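Local atomic coordinates of histidine acid phosphatase (PDB entry 6RXD), a protein that removes phosphate groups from inositol polyphosphates such as phytate, and probably also from 2,3-bisphosphoglycerate, as a histidine acid phosphatase of the MINPP type. Residues Leu410-Ser415 / Val468-Asn473. Numbering follows the deposited sequence.
Sequences LGLPGS and VRMLYN
With CG anti to the backbone N (chi1 -178°), Y472 sends its ring out from the strand toward the turn, while L412, its CG anti to its own carbonyl carbon, sends one methyl to the ring and the other to M470, one branched side chain serving two neighbours. L412 CD1 stands 3.6 Å from the centroid of the Y472 ring and only 7° off its normal, a nearly ideal CH-pi contact, whereas L412 CD2 meets the methyl CE of M470 at 3.7 Å, where a bend at chi3 (51°) turns the end of the thioether. On the opposite face of the ring, ND2 of N473 lies toward the rim; P413 O approaches the ring edge in its plane, 3.8 Å from Y472 CE2. Polar contact between the segments runs through one water, which donates to Y472 OH (2.8 Å) and to P413 O (2.8 Å) and also bonds S415 OG. The phenol OH accepts from this water and donates to V439 O. Were Y472 replaced by an alanine, L412 CD1 would probably lose its aromatic face, and V439 O and the water their phenol partner. The type II turn begins at L412, whose N closes the Schellman motif with G411 as its C-prime residue; A407 of the helix ended there, 400-410, and V446 of antiparallel strand 445-453 both pack against L412 and Y472, joining helix end to strand 467-472.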
loop_
_atom_site.group_PDB
_atom_site.type_symbol
_atom_site.label_atom_id
_atom_site.label_comp_id
_atom_site.label_asym_id
_atom_site.label_seq_id
_atom_site.Cartn_x
_atom_site.Cartn_y
_atom_site.Cartn_z
ATOM N N LEU A 410 -4.272 3.299 14.501
ATOM C CA LEU A 410 -5.727 3.234 14.653
ATOM C C LEU A 410 -6.192 1.923 15.266
ATOM O O LEU A 410 -7.324 1.828 15.744
ATOM C CB LEU A 410 -6.426 3.384 13.296
ATOM C CG LEU A 410 -6.617 4.797 12.764
ATOM C CD1 LEU A 410 -7.174 4.745 11.348
ATOM C CD2 LEU A 410 -7.572 5.544 13.687
ATOM N N GLY A 411 -5.344 0.901 15.217
ATOM C CA GLY A 411 -5.742 -0.406 15.724
ATOM C C GLY A 411 -6.767 -1.077 14.829
ATOM O O GLY A 411 -7.680 -1.751 15.313
ATOM N N LEU A 412 -6.611 -0.886 13.517
ATOM C CA LEU A 412 -7.491 -1.502 12.527
ATOM C C LEU A 412 -7.341 -3.020 12.546
ATOM O O LEU A 412 -6.317 -3.552 12.974
ATOM C CB LEU A 412 -7.155 -0.963 11.130
ATOM C CG LEU A 412 -7.409 0.523 10.893
ATOM C CD1 LEU A 412 -7.123 0.895 9.431
ATOM C CD2 LEU A 412 -8.847 0.853 11.259
ATOM N N PRO A 413 -8.373 -3.741 12.075
ATOM C CA PRO A 413 -8.293 -5.207 12.088
ATOM C C PRO A 413 -7.078 -5.696 11.309
ATOM O O PRO A 413 -6.781 -5.170 10.218
ATOM C CB PRO A 413 -9.583 -5.636 11.383
ATOM C CG PRO A 413 -10.518 -4.445 11.541
ATOM C CD PRO A 413 -9.643 -3.246 11.514
ATOM N N GLY A 414 -6.370 -6.674 11.873
ATOM C CA GLY A 414 -5.122 -7.135 11.283
ATOM C C GLY A 414 -3.877 -6.491 11.875
ATOM O O GLY A 414 -2.791 -7.061 11.774
ATOM N N SER A 415 -4.018 -5.311 12.479
ATOM C CA SER A 415 -2.861 -4.562 12.978
ATOM C C SER A 415 -2.928 -4.363 14.477
ATOM O O SER A 415 -2.449 -3.349 14.986
ATOM C CB SER A 415 -2.769 -3.178 12.308
ATOM O OG SER A 415 -2.532 -3.307 10.914
ATOM N N VAL A 468 -19.434 9.803 13.248
ATOM C CA VAL A 468 -18.477 9.370 12.245
ATOM C C VAL A 468 -18.551 7.863 12.055
ATOM O O VAL A 468 -18.722 7.125 13.027
ATOM C CB VAL A 468 -17.038 9.729 12.707
ATOM C CG1 VAL A 468 -15.989 9.373 11.642
ATOM C CG2 VAL A 468 -16.919 11.225 13.083
ATOM N N ARG A 469 -18.381 7.409 10.815
ATOM C CA ARG A 469 -18.401 5.983 10.481
ATOM C C ARG A 469 -17.211 5.692 9.571
ATOM O O ARG A 469 -16.902 6.498 8.704
ATOM C CB ARG A 469 -19.721 5.665 9.755
ATOM C CG ARG A 469 -19.873 4.259 9.207
ATOM C CD ARG A 469 -19.401 4.133 7.744
ATOM N NE ARG A 469 -20.132 4.960 6.774
ATOM C CZ ARG A 469 -21.384 4.732 6.373
ATOM N NH1 ARG A 469 -22.074 3.729 6.892
ATOM N NH2 ARG A 469 -21.956 5.523 5.472
ATOM N N MET A 470 -16.550 4.549 9.765
ATOM C CA MET A 470 -15.356 4.204 8.982
ATOM C C MET A 470 -15.555 3.024 8.025
ATOM O O MET A 470 -16.244 2.046 8.360
ATOM C CB MET A 470 -14.174 3.894 9.920
ATOM C CG MET A 470 -12.949 3.263 9.219
ATOM S SD MET A 470 -11.443 3.374 10.210
ATOM C CE MET A 470 -12.031 2.714 11.786
ATOM N N LEU A 471 -14.958 3.143 6.834
ATOM C CA LEU A 471 -14.769 2.026 5.899
ATOM C C LEU A 471 -13.275 1.782 5.741
ATOM O O LEU A 471 -12.508 2.730 5.617
ATOM C CB LEU A 471 -15.357 2.351 4.517
ATOM C CG LEU A 471 -16.809 2.796 4.330
ATOM C CD1 LEU A 471 -17.198 2.687 2.846
ATOM C CD2 LEU A 471 -17.775 2.026 5.181
ATOM N N TYR A 472 -12.858 0.515 5.741
ATOM C CA TYR A 472 -11.457 0.141 5.561
ATOM C C TYR A 472 -11.448 -0.812 4.374
ATOM O O TYR A 472 -12.094 -1.874 4.412
ATOM C CB TYR A 472 -10.964 -0.575 6.816
ATOM C CG TYR A 472 -9.504 -0.999 6.839
ATOM C CD1 TYR A 472 -8.532 -0.364 6.068
ATOM C CD2 TYR A 472 -9.108 -2.053 7.649
ATOM C CE1 TYR A 472 -7.187 -0.774 6.120
ATOM C CE2 TYR A 472 -7.790 -2.472 7.710
ATOM C CZ TYR A 472 -6.833 -1.834 6.953
ATOM O OH TYR A 472 -5.528 -2.258 7.058
ATOM N N ASN A 473 -10.769 -0.414 3.305
ATOM C CA ASN A 473 -10.832 -1.129 2.037
ATOM C C ASN A 473 -12.282 -1.368 1.604
ATOM O O ASN A 473 -12.637 -2.421 1.056
ATOM C CB ASN A 473 -10.000 -2.419 2.119
ATOM C CG ASN A 473 -8.552 -2.144 2.507
ATOM O OD1 ASN A 473 -8.012 -1.099 2.162
ATOM N ND2 ASN A 473 -7.919 -3.076 3.225
HETATM O O HOH W 1 -4.898 -3.234 9.659
#